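Local coordinates for protein superoxide dismutase (Acidilobus saccharovorans, PDB 4FFK) that catalyses the dismutation of superoxide to molecular oxygen and hydrogen peroxide, using a single iron ion bound in each subunit, at residues I34-A37 against E38-R41; Y42-D45 against K46-G50; G50-N53 against G54-A58. All coordinates share one frame; numbering follows the deposited sequence.

Contact 1 (I34-A37 against E38-R41); sequences IISA and ETLR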
ATOM      1  N   ILE A  34     -10.165   9.305  29.460  1.00 31.44           N
ATOM      2  CA  ILE A  34     -10.146   8.396  28.283  1.00 29.21           C
ATOM      3  C   ILE A  34      -8.906   8.625  27.428  1.00 29.05           C
ATOM      4  O   ILE A  34      -8.235   7.684  27.044  1.00 27.03           O
ATOM      5  CB  ILE A  34     -11.419   8.515  27.457  1.00 30.52           C
ATOM      6  CG1 ILE A  34     -12.594   8.053  28.334  1.00 31.07           C
ATOM      7  CG2 ILE A  34     -11.363   7.615  26.237  1.00 27.17           C
ATOM      8  CD1 ILE A  34     -13.934   8.392  27.718  1.00 33.26           C
ATOM      9  N   ILE A  35      -8.626   9.880  27.178  1.00 27.92           N
ATOM     10  CA  ILE A  35      -7.418  10.231  26.514  1.00 28.16           C
ATOM     11  C   ILE A  35      -6.735  11.299  27.332  1.00 28.19           C
ATOM     12  O   ILE A  35      -7.355  12.318  27.635  1.00 30.47           O
ATOM     13  CB  ILE A  35      -7.688  10.758  25.114  1.00 27.84           C
ATOM     14  CG1 ILE A  35      -8.403   9.689  24.254  1.00 26.47           C
ATOM     15  CG2 ILE A  35      -6.338  11.253  24.471  1.00 29.66           C
ATOM     16  CD1 ILE A  35      -8.808  10.208  22.835  1.00 26.86           C
ATOM     17  N   SER A  36      -5.461  11.052  27.637  1.00 28.00           N
ATOM     18  CA  SER A  36      -4.700  11.903  28.525  1.00 28.06           C
ATOM     19  C   SER A  36      -4.321  13.227  27.911  1.00 29.14           C
ATOM     20  O   SER A  36      -4.211  13.372  26.701  1.00 27.09           O
ATOM     21  CB  SER A  36      -3.470  11.200  29.110  1.00 28.70           C
ATOM     22  OG  SER A  36      -2.434  10.923  28.177  1.00 28.16           O
ATOM     23  N   ALA A  37      -4.162  14.231  28.774  1.00 28.40           N
ATOM     24  CA  ALA A  37      -3.595  15.467  28.342  1.00 27.96           C
ATOM     25  C   ALA A  37      -2.293  15.231  27.619  1.00 26.32           C
ATOM     26  O   ALA A  37      -2.026  15.939  26.665  1.00 27.33           O
ATOM     27  CB  ALA A  37      -3.316  16.399  29.563  1.00 28.17           C
ATOM     28  N   GLU A  38      -1.489  14.322  28.149  1.00 25.89           N
ATOM     29  CA  GLU A  38      -0.203  14.002  27.607  1.00 26.50           C
ATOM     30  C   GLU A  38      -0.377  13.491  26.181  1.00 26.68           C
ATOM     31  O   GLU A  38       0.280  13.961  25.272  1.00 26.87           O
ATOM     32  CB  GLU A  38       0.488  12.951  28.423  1.00 27.63           C
ATOM     33  CG  GLU A  38       1.926  12.726  27.981  1.00 27.77           C
ATOM     34  CD  GLU A  38       2.597  11.660  28.708  1.00 26.99           C
ATOM     35  OE1 GLU A  38       2.070  11.195  29.728  1.00 32.96           O
ATOM     36  OE2 GLU A  38       3.680  11.239  28.297  1.00 28.59           O
ATOM     37  N   THR A  39      -1.279  12.530  26.015  1.00 26.77           N
ATOM     38  CA  THR A  39      -1.568  12.066  24.651  1.00 24.98           C
ATOM     39  C   THR A  39      -2.001  13.213  23.767  1.00 25.28           C
ATOM     40  O   THR A  39      -1.522  13.345  22.635  1.00 24.44           O
ATOM     41  CB  THR A  39      -2.658  11.019  24.633  1.00 23.87           C
ATOM     42  OG1 THR A  39      -2.104   9.861  25.239  1.00 22.73           O
ATOM     43  CG2 THR A  39      -3.057  10.763  23.088  1.00 23.62           C
ATOM     44  N   LEU A  40      -2.897  14.071  24.263  1.00 24.00           N
ATOM     45  CA  LEU A  40      -3.284  15.205  23.461  1.00 23.11           C
ATOM     46  C   LEU A  40      -2.117  16.105  23.068  1.00 25.52           C
ATOM     47  O   LEU A  40      -2.094  16.598  21.913  1.00 25.16           O
ATOM     48  CB  LEU A  40      -4.518  15.983  24.001  1.00 24.97           C
ATOM     49  CG  LEU A  40      -5.817  15.163  24.023  1.00 27.99           C
ATOM     50  CD1 LEU A  40      -6.982  16.037  24.480  1.00 31.86           C
ATOM     51  CD2 LEU A  40      -6.181  14.603  22.627  1.00 29.44           C
ATOM     52  N   ARG A  41      -1.183  16.318  23.995  1.00 25.49           N
ATOM     53  CA  ARG A  41       0.000  17.172  23.707  1.00 25.72           C
ATOM     54  C   ARG A  41       0.857  16.525  22.603  1.00 26.13           C
ATOM     55  O   ARG A  41       1.171  17.156  21.584  1.00 27.95           O
ATOM     56  CB  ARG A  41       0.829  17.356  24.942  1.00 26.49           C
ATOM     57  CG  ARG A  41       0.177  18.405  25.873  1.00 29.80           C
ATOM     58  CD  ARG A  41       1.147  18.841  26.997  1.00 31.78           C
ATOM     59  NE  ARG A  41       1.744  17.729  27.728  1.00 35.20           N
ATOM     60  CZ  ARG A  41       1.171  17.102  28.770  1.00 33.93           C
ATOM     61  NH1 ARG A  41       1.794  16.109  29.370  1.00 36.36           N
ATOM     62  NH2 ARG A  41      -0.026  17.440  29.179  1.00 38.36           N
TER
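S36 OG is gripped from two directions: the backbone N of T39 donates to it at 2.9 Å in a nearly straight bond (165°), and the carboxylate of D187 bonds it from outside the helix. OG can meet the T39 amide because the first torsion of S36 (69°) sets it between its own backbone N and carbonyl carbon, turned forward over the opening turn. D187 reaches T39 as well, bonding OG1 through its other carboxylate oxygen, and so ties both hydroxyl side chains to helix 185-188. The carbonyls of S36 and A37 start the regular pattern: L40 N donates to S36 O at 2.9 Å, and R41 N to A37 O at 2.8 Å. On the buried side, I35 crosses T39 at about a right angle, its CG2 lying 3.6 Å from T39 CG2 and 3.8 Å from L40 CD2, an apolar patch where the incoming loop packs against the first turn. On the exposed side the R41 chain bends at chi3 (-51°) and folds back along the helix, which brings NH2 within 3.5 Å of A37 CB and lays one guanidinium face over A37 O. E38 extends away from the turn instead, and its OE2 forms a salt bridge with R189 of the second subunit. With this packing round it, S36 is a serine N-cap, opening helix 37-66 of the alpha-hairpin domain.

Contact 2 (Y42-D45 against K46-G50); sequences YHHD and KHHLG. With FE (Fe (III) ion), chain B.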
ATOM      1  N   TYR A  42       1.187  15.255  22.784  1.00 25.25           N
ATOM      2  CA  TYR A  42       2.001  14.592  21.748  1.00 24.60           C
ATOM      3  C   TYR A  42       1.225  14.515  20.452  1.00 24.89           C
ATOM      4  O   TYR A  42       1.734  14.841  19.407  1.00 23.40           O
ATOM      5  CB  TYR A  42       2.484  13.198  22.147  1.00 23.41           C
ATOM      6  CG  TYR A  42       3.618  13.290  23.099  1.00 25.79           C
ATOM      7  CD1 TYR A  42       4.910  13.432  22.648  1.00 25.38           C
ATOM      8  CD2 TYR A  42       3.371  13.350  24.499  1.00 28.28           C
ATOM      9  CE1 TYR A  42       5.943  13.559  23.505  1.00 27.36           C
ATOM     10  CE2 TYR A  42       4.434  13.525  25.392  1.00 29.93           C
ATOM     11  CZ  TYR A  42       5.713  13.599  24.877  1.00 29.98           C
ATOM     12  OH  TYR A  42       6.807  13.717  25.704  1.00 31.88           O
ATOM     13  N   HIS A  43      -0.016  14.054  20.555  1.00 24.28           N
ATOM     14  CA  HIS A  43      -0.791  13.722  19.399  1.00 24.53           C
ATOM     15  C   HIS A  43      -1.130  14.956  18.600  1.00 25.69           C
ATOM     16  O   HIS A  43      -0.928  14.988  17.387  1.00 22.91           O
ATOM     17  CB  HIS A  43      -2.046  12.997  19.820  1.00 24.74           C
ATOM     18  CG  HIS A  43      -2.665  12.224  18.698  1.00 22.39           C
ATOM     19  ND1 HIS A  43      -3.735  11.372  18.887  1.00 19.68           N
ATOM     20  CD2 HIS A  43      -2.383  12.201  17.372  1.00 21.53           C
ATOM     21  CE1 HIS A  43      -4.071  10.827  17.723  1.00 20.91           C
ATOM     22  NE2 HIS A  43      -3.245  11.291  16.797  1.00 19.84           N
ATOM     23  N   HIS A  44      -1.547  16.032  19.296  1.00 24.66           N
ATOM     24  CA  HIS A  44      -1.926  17.179  18.581  1.00 25.59           C
ATOM     25  C   HIS A  44      -0.752  18.049  18.206  1.00 25.78           C
ATOM     26  O   HIS A  44      -0.658  18.473  17.070  1.00 25.49           O
ATOM     27  CB  HIS A  44      -2.984  18.012  19.345  1.00 26.68           C
ATOM     28  CG  HIS A  44      -3.351  19.266  18.635  1.00 26.79           C
ATOM     29  ND1 HIS A  44      -2.532  20.378  18.626  1.00 30.89           N
ATOM     30  CD2 HIS A  44      -4.434  19.578  17.904  1.00 29.80           C
ATOM     31  CE1 HIS A  44      -3.104  21.316  17.902  1.00 29.64           C
ATOM     32  NE2 HIS A  44      -4.251  20.852  17.442  1.00 30.77           N
ATOM     33  N   ASP A  45       0.133  18.311  19.153  1.00 26.73           N
ATOM     34  CA  ASP A  45       1.093  19.380  18.983  1.00 27.31           C
ATOM     35  C   ASP A  45       2.327  18.821  18.348  1.00 27.07           C
ATOM     36  O   ASP A  45       3.182  19.585  17.909  1.00 27.89           O
ATOM     37  CB  ASP A  45       1.588  19.941  20.335  1.00 29.28           C
ATOM     38  CG  ASP A  45       0.524  20.584  21.158  1.00 32.68           C
ATOM     39  OD1 ASP A  45       0.756  20.735  22.419  1.00 41.24           O
ATOM     40  OD2 ASP A  45      -0.493  20.963  20.603  1.00 32.57           O
ATOM     41  N   LYS A  46       2.458  17.485  18.311  1.00 25.93           N
ATOM     42  CA  LYS A  46       3.627  16.922  17.655  1.00 23.48           C
ATOM     43  C   LYS A  46       3.253  16.104  16.435  1.00 24.51           C
ATOM     44  O   LYS A  46       3.650  16.449  15.338  1.00 23.30           O
ATOM     45  CB  LYS A  46       4.470  16.125  18.615  1.00 25.56           C
ATOM     46  CG  LYS A  46       4.943  17.027  19.759  1.00 24.23           C
ATOM     47  CD  LYS A  46       5.878  16.252  20.560  1.00 27.01           C
ATOM     48  CE  LYS A  46       7.022  17.168  20.919  1.00 35.17           C
ATOM     49  NZ  LYS A  46       6.875  17.518  22.318  1.00 35.70           N
ATOM     50  N   HIS A  47       2.430  15.082  16.614  1.00 22.86           N
ATOM     51  CA  HIS A  47       2.111  14.243  15.426  1.00 22.49           C
ATOM     52  C   HIS A  47       1.302  15.019  14.444  1.00 21.85           C
ATOM     53  O   HIS A  47       1.679  15.096  13.297  1.00 22.55           O
ATOM     54  CB  HIS A  47       1.320  12.980  15.836  1.00 22.80           C
ATOM     55  CG  HIS A  47       2.129  12.035  16.609  1.00 23.14           C
ATOM     56  ND1 HIS A  47       3.129  11.279  16.026  1.00 21.36           N
ATOM     57  CD2 HIS A  47       2.148  11.751  17.927  1.00 21.53           C
ATOM     58  CE1 HIS A  47       3.718  10.552  16.964  1.00 23.79           C
ATOM     59  NE2 HIS A  47       3.140  10.821  18.120  1.00 23.33           N
ATOM     60  N   HIS A  48       0.190  15.661  14.860  1.00 20.39           N
ATOM     61  CA  HIS A  48      -0.651  16.356  13.913  1.00 21.78           C
ATOM     62  C   HIS A  48       0.174  17.483  13.257  1.00 22.27           C
ATOM     63  O   HIS A  48       0.157  17.635  12.047  1.00 21.51           O
ATOM     64  CB  HIS A  48      -1.923  16.897  14.570  1.00 22.16           C
ATOM     65  CG  HIS A  48      -2.867  17.564  13.631  1.00 23.87           C
ATOM     66  ND1 HIS A  48      -4.132  17.919  14.017  1.00 22.75           N
ATOM     67  CD2 HIS A  48      -2.778  17.874  12.313  1.00 21.63           C
ATOM     68  CE1 HIS A  48      -4.765  18.477  13.002  1.00 23.14           C
ATOM     69  NE2 HIS A  48      -3.976  18.415  11.944  1.00 22.65           N
ATOM     70  N   LEU A  49       0.860  18.247  14.089  1.00 22.15           N
ATOM     71  CA  LEU A  49       1.767  19.281  13.585  1.00 23.57           C
ATOM     72  C   LEU A  49       2.713  18.719  12.477  1.00 23.59           C
ATOM     73  O   LEU A  49       2.846  19.336  11.440  1.00 25.29           O
ATOM     74  CB  LEU A  49       2.604  19.882  14.709  1.00 24.64           C
ATOM     75  CG  LEU A  49       3.584  20.928  14.179  1.00 25.64           C
ATOM     76  CD1 LEU A  49       2.805  21.985  13.520  1.00 25.26           C
ATOM     77  CD2 LEU A  49       4.367  21.477  15.396  1.00 30.51           C
ATOM     78  N   GLY A  50       3.364  17.590  12.734  1.00 24.16           N
ATOM     79  CA  GLY A  50       4.258  16.909  11.775  1.00 23.56           C
ATOM     80  C   GLY A  50       3.569  16.680  10.444  1.00 23.31           C
ATOM     81  O   GLY A  50       4.186  16.907   9.400  1.00 23.84           O
TER
HETATM   82 FE    FE B 301      -2.813  10.291  14.992  1.00 22.90          FE
HETATM   83  O   HOH W   1      -2.581   9.190  13.276  1.00 21.62           O
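H43 holds CG anti to its backbone N (chi1 -161°), which carries NE2 to the iron, 2.1 Å away, whereas H47 has CG anti to its carbonyl carbon (chi1 -69°), which sets its ring beside H43 CA. H92, D178 and H182 supply the other protein ligands, and a water sits 2.0 Å from the iron. The H47 side chain crosses that of H43 at about a right angle, and its ring turns an edge to H43 CA, with H47 CD2 3.8 Å from that atom. Beyond it, H47 stacks on H182, a second iron ligand, and NE2 is hydrogen-bonded to Y185 OH of the second subunit, which links the metal site to the interface as is characteristic of iron and manganese superoxide dismutases. The helix widens here into pi-type turns. Y42 O accepts from two amides, H47 N at 2.9 Å and K46 N, the latter from above the carbonyl plane. H48 N reaches back five residues to H43 O at 2.8 Å, and the L49 N bond to H44 O is weak. On the buried flank H48 turns its edge toward the face of H44 in an offset edge-to-face pair, centroids 5.6 Å apart. Both rings are pinned at their nitrogens: H44 ND1 donates to D45 OD2 on its anti side, somewhat out of the carboxylate plane, and NE2 bonds P22 O, while H48 bonds W96 and H89. The same OD2 is hydrogen-bonded to Y28 OH. Toward the second subunit, K46 runs beside Y42, its CD 3.6 Å from CD1 of the phenol ring, where Y42 packs on R189 and K46 on N190 of that subunit.

Contact 3 (G50-N53 against G54-A58); sequences GYVN and GANAA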
ATOM      1  N   GLY A  50       3.364  17.590  12.734  1.00 24.16           N
ATOM      2  CA  GLY A  50       4.258  16.909  11.775  1.00 23.56           C
ATOM      3  C   GLY A  50       3.569  16.680  10.444  1.00 23.31           C
ATOM      4  O   GLY A  50       4.186  16.907   9.400  1.00 23.84           O
ATOM      5  N   TYR A  51       2.336  16.176  10.440  1.00 21.29           N
ATOM      6  CA  TYR A  51       1.600  16.044   9.151  1.00 21.09           C
ATOM      7  C   TYR A  51       1.327  17.366   8.451  1.00 20.79           C
ATOM      8  O   TYR A  51       1.529  17.531   7.262  1.00 20.36           O
ATOM      9  CB  TYR A  51       0.299  15.234   9.333  1.00 21.65           C
ATOM     10  CG  TYR A  51       0.578  13.927  10.015  1.00 22.74           C
ATOM     11  CD1 TYR A  51       1.577  13.036   9.532  1.00 19.86           C
ATOM     12  CD2 TYR A  51      -0.122  13.573  11.203  1.00 22.55           C
ATOM     13  CE1 TYR A  51       1.856  11.836  10.232  1.00 21.70           C
ATOM     14  CE2 TYR A  51       0.136  12.397  11.856  1.00 25.01           C
ATOM     15  CZ  TYR A  51       1.097  11.522  11.360  1.00 22.89           C
ATOM     16  OH  TYR A  51       1.287  10.352  12.025  1.00 25.14           O
ATOM     17  N   VAL A  52       0.906  18.371   9.203  1.00 20.08           N
ATOM     18  CA  VAL A  52       0.766  19.690   8.631  1.00 21.49           C
ATOM     19  C   VAL A  52       2.102  20.095   7.991  1.00 20.17           C
ATOM     20  O   VAL A  52       2.108  20.604   6.859  1.00 23.58           O
ATOM     21  CB  VAL A  52       0.369  20.711   9.792  1.00 19.42           C
ATOM     22  CG1 VAL A  52       0.637  22.219   9.345  1.00 23.96           C
ATOM     23  CG2 VAL A  52      -1.069  20.478  10.150  1.00 22.48           C
ATOM     24  N   ASN A  53       3.193  19.924   8.711  1.00 21.98           N
ATOM     25  CA  ASN A  53       4.486  20.412   8.236  1.00 22.71           C
ATOM     26  C   ASN A  53       4.904  19.586   7.019  1.00 23.88           C
ATOM     27  O   ASN A  53       5.449  20.120   6.070  1.00 23.80           O
ATOM     28  CB  ASN A  53       5.553  20.237   9.265  1.00 24.32           C
ATOM     29  CG  ASN A  53       5.465  21.337  10.327  1.00 24.09           C
ATOM     30  OD1 ASN A  53       4.716  22.287  10.139  1.00 26.56           O
ATOM     31  ND2 ASN A  53       6.242  21.212  11.365  1.00 31.86           N
ATOM     32  N   GLY A  54       4.623  18.294   7.087  1.00 22.46           N
ATOM     33  CA  GLY A  54       5.009  17.396   5.972  1.00 21.94           C
ATOM     34  C   GLY A  54       4.230  17.781   4.739  1.00 20.87           C
ATOM     35  O   GLY A  54       4.824  17.741   3.643  1.00 21.92           O
ATOM     36  N   ALA A  55       2.945  18.121   4.884  1.00 22.20           N
ATOM     37  CA  ALA A  55       2.095  18.566   3.777  1.00 21.13           C
ATOM     38  C   ALA A  55       2.688  19.849   3.197  1.00 23.25           C
ATOM     39  O   ALA A  55       2.836  20.026   2.009  1.00 23.30           O
ATOM     40  CB  ALA A  55       0.720  18.822   4.201  1.00 23.26           C
ATOM     41  N   ASN A  56       2.961  20.800   4.077  1.00 23.55           N
ATOM     42  CA  ASN A  56       3.593  22.040   3.592  1.00 23.50           C
ATOM     43  C   ASN A  56       4.943  21.858   2.915  1.00 23.10           C
ATOM     44  O   ASN A  56       5.263  22.597   1.961  1.00 25.80           O
ATOM     45  CB  ASN A  56       3.715  22.980   4.788  1.00 23.70           C
ATOM     46  CG  ASN A  56       2.390  23.418   5.270  1.00 23.13           C
ATOM     47  OD1 ASN A  56       1.390  23.344   4.547  1.00 25.50           O
ATOM     48  ND2 ASN A  56       2.345  23.892   6.525  1.00 26.88           N
ATOM     49  N   ALA A  57       5.770  20.944   3.408  1.00 23.00           N
ATOM     50  CA  ALA A  57       7.055  20.701   2.782  1.00 24.16           C
ATOM     51  C   ALA A  57       6.897  20.174   1.349  1.00 23.91           C
ATOM     52  O   ALA A  57       7.680  20.529   0.463  1.00 25.12           O
ATOM     53  CB  ALA A  57       7.882  19.793   3.570  1.00 22.30           C
ATOM     54  N   ALA A  58       5.845  19.378   1.109  1.00 24.68           N
ATOM     55  CA  ALA A  58       5.568  18.933  -0.284  1.00 24.11           C
ATOM     56  C   ALA A  58       5.229  20.143  -1.093  1.00 24.69           C
ATOM     57  O   ALA A  58       5.799  20.364  -2.157  1.00 24.65           O
ATOM     58  CB  ALA A  58       4.420  17.901  -0.319  1.00 24.03           C
TER
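This part of helix 37-66, in the alpha-hairpin domain, is regular alpha-helix with its inner face against helix 75-97. Across the junction V52 and N56 lie side by side and point the same way, with V52 CG1 3.7 Å from N56 ND2. The backbone beneath them is bonded in the i to i+4 pattern: N56 N meets V52 O at 2.9 Å along an almost straight line (172°), and G54 N, A55 N and A57 N pair in the same manner with G50 O, Y51 O and N53 O. With CG anti to the carbonyl carbon (chi1 -67°), the N56 amide is carried back over V52 O, its CG only 3.2 Å from that oxygen; OD1 accepts from the backbone N of Y19. An alanine here is likely to leave the Y19 amide without that acceptor and open a gap beside V52 CG1. The two helices together form the helical hairpin of the family, and V52 rests on H89 while A55 reaches N85, both on helix 75-97. A55 CB also sits 3.4 Å from Y51 O on its own helix. The Y51 side chain reaches the metal site instead: it comes to about 5 Å from the iron, its ring meeting that of the ligand H92 and making an edge-to-face pair with H163.

The three contacts follow one another along a single chain path, and each is local; none closes a long loop and none nests inside or crosses another. Contact 1 turns the loop before helix 37-66 into its first turn. Contact 2 starts at the next residue and touches it lightly, R41 O packing near K46 CG, and contact 3 takes over at the shared G50. The centres of contacts 1 and 3 are about 23 Å apart, and their nearest atoms about 9 Å. Helix 75-97 lines the path throughout; contact 1 adds helix 185-188, contacts 1 and 2 both touch the second subunit, and contact 2 carries the iron ligand.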